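Side-chain contact in glycoside hydrolase family 16 protein (Bacteroides ovatus, PDB 7KR6), which is an endo-glucanase that probably cleaves mixed-linkage beta-glucans within the chain and is captured here with a fluorinated glucosyl inhibitor-derived ligand: residues A[44-47]-A[48-51]. The protein carries 1 engineered substitution. Numbering follows the deposited sequence.
Sequences FFDE and KVWT
With its CG trans to the backbone N (chi1 -177°), D46 brings its carboxylate within reach of the K48 amide, while the same choice at F45 lets the far end of its phenyl ring meet CB of W50, whose CG lies beside its own backbone N. D46 illustrates how one residue can fold a short loop by using both its side chain and its backbone. D46 OD1 accepts the amide of K48 N at 2.9 Å, the donor standing 40° above the carboxylate plane. D46 O takes two further amides: W50 N at 2.9 Å, in the carbonyl plane, and V49 N, also at 2.9 Å but well above that plane. Three consecutive N-H groups are thus satisfied by a single aspartate. Its other oxygen, D46 OD2, abuts the V49 methyl CG2 at 3.6 Å, the two side chains meeting nearly at right angles. K48 NZ lies 5.4 Å from D46 OD1, too far for a salt bridge, so any electrostatic attraction is probably weak.

On the aromatic side, F45 CZ presses on W50 CB at 3.5 Å, and the phenyl ring and the five-membered ring of W50 meet obliquely, their planes inclined by 38°. Both aromatic side chains also touch I99 of strand 93-107, and W50 NE1 is hydrogen-bonded to D40. K104 NZ is hydrogen-bonded to the carbonyls of E47 and W50 and to T51 OG1, tying the turn to that strand.

The pattern is an Asx motif: an Asx turn over 46-48 on a type I beta turn over 46-49, extended by the i+4 bond from W50 N to D46 O, here linking strands 38-40 and 51-52 of the GH16 beta-jelly roll.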
loop_
_atom_site.group_PDB
_atom_site.type_symbol
_atom_site.label_atom_id
_atom_site.label_comp_id
_atom_site.label_asym_id
_atom_site.label_seq_id
_atom_site.Cartn_x
_atom_site.Cartn_y
_atom_site.Cartn_z
ATOM N N PHE A 44 -30.676 -12.927 -14.765
ATOM C CA PHE A 44 -30.051 -14.168 -15.250
ATOM C C PHE A 44 -28.576 -13.875 -15.497
ATOM O O PHE A 44 -28.183 -12.697 -15.502
ATOM C CB PHE A 44 -30.735 -14.682 -16.534
ATOM C CG PHE A 44 -30.551 -13.832 -17.753
ATOM C CD1 PHE A 44 -31.251 -12.658 -17.865
ATOM C CD2 PHE A 44 -29.689 -14.213 -18.773
ATOM C CE1 PHE A 44 -31.108 -11.835 -18.972
ATOM C CE2 PHE A 44 -29.496 -13.360 -19.849
ATOM C CZ PHE A 44 -30.223 -12.191 -19.953
ATOM N N PHE A 45 -27.814 -14.943 -15.644
ATOM C CA PHE A 45 -26.368 -14.895 -15.959
ATOM C C PHE A 45 -26.243 -14.810 -17.477
ATOM O O PHE A 45 -26.446 -15.818 -18.200
ATOM C CB PHE A 45 -25.616 -16.087 -15.412
ATOM C CG PHE A 45 -24.130 -15.905 -15.547
ATOM C CD1 PHE A 45 -23.466 -15.068 -14.663
ATOM C CD2 PHE A 45 -23.421 -16.483 -16.583
ATOM C CE1 PHE A 45 -22.104 -14.880 -14.784
ATOM C CE2 PHE A 45 -22.063 -16.261 -16.714
ATOM C CZ PHE A 45 -21.412 -15.461 -15.802
ATOM N N ASP A 46 -25.858 -13.637 -17.953
ATOM C CA ASP A 46 -25.781 -13.326 -19.404
ATOM C C ASP A 46 -24.384 -13.622 -19.936
ATOM O O ASP A 46 -23.466 -12.772 -19.756
ATOM C CB ASP A 46 -26.247 -11.916 -19.653
ATOM C CG ASP A 46 -26.279 -11.536 -21.129
ATOM O OD1 ASP A 46 -25.872 -12.361 -21.977
ATOM O OD2 ASP A 46 -26.745 -10.450 -21.388
ATOM N N GLU A 47 -24.212 -14.778 -20.572
ATOM C CA GLU A 47 -22.946 -15.249 -21.162
ATOM C C GLU A 47 -22.517 -14.358 -22.333
ATOM O O GLU A 47 -21.367 -14.471 -22.696
ATOM C CB GLU A 47 -23.072 -16.725 -21.527
ATOM C CG GLU A 47 -23.336 -17.571 -20.298
ATOM C CD GLU A 47 -23.440 -19.062 -20.529
ATOM O OE1 GLU A 47 -23.717 -19.448 -21.667
ATOM O OE2 GLU A 47 -23.251 -19.814 -19.556
ATOM N N LYS A 48 -23.343 -13.442 -22.826
ATOM C CA LYS A 48 -22.913 -12.481 -23.880
ATOM C C LYS A 48 -22.179 -11.300 -23.234
ATOM O O LYS A 48 -21.584 -10.515 -23.941
ATOM C CB LYS A 48 -24.097 -11.963 -24.686
ATOM C CG LYS A 48 -24.877 -13.055 -25.420
ATOM C CD LYS A 48 -25.855 -12.484 -26.424
ATOM C CE LYS A 48 -26.416 -13.536 -27.364
ATOM N NZ LYS A 48 -27.424 -14.390 -26.684
ATOM N N VAL A 49 -22.184 -11.231 -21.909
ATOM C CA VAL A 49 -21.537 -10.129 -21.153
ATOM C C VAL A 49 -20.448 -10.665 -20.230
ATOM O O VAL A 49 -19.429 -9.981 -20.113
ATOM C CB VAL A 49 -22.581 -9.343 -20.355
ATOM C CG1 VAL A 49 -21.920 -8.271 -19.476
ATOM C CG2 VAL A 49 -23.594 -8.728 -21.308
ATOM N N TRP A 50 -20.693 -11.792 -19.557
ATOM C CA TRP A 50 -19.798 -12.281 -18.470
ATOM C C TRP A 50 -19.209 -13.644 -18.804
ATOM O O TRP A 50 -19.878 -14.439 -19.512
ATOM C CB TRP A 50 -20.574 -12.325 -17.145
ATOM C CG TRP A 50 -21.211 -11.037 -16.746
ATOM C CD1 TRP A 50 -22.523 -10.699 -16.829
ATOM C CD2 TRP A 50 -20.529 -9.854 -16.275
ATOM N NE1 TRP A 50 -22.726 -9.417 -16.402
ATOM C CE2 TRP A 50 -21.523 -8.880 -16.022
ATOM C CE3 TRP A 50 -19.187 -9.562 -15.953
ATOM C CZ2 TRP A 50 -21.239 -7.591 -15.563
ATOM C CZ3 TRP A 50 -18.923 -8.306 -15.443
ATOM C CH2 TRP A 50 -19.911 -7.333 -15.256
ATOM N N THR A 51 -18.038 -13.938 -18.246
ATOM C CA THR A 51 -17.377 -15.237 -18.239
ATOM C C THR A 51 -17.067 -15.587 -16.786
ATOM O O THR A 51 -16.422 -14.760 -16.119
ATOM C CB THR A 51 -16.111 -15.210 -19.084
ATOM O OG1 THR A 51 -16.512 -14.625 -20.318
ATOM C CG2 THR A 51 -15.449 -16.553 -19.262
#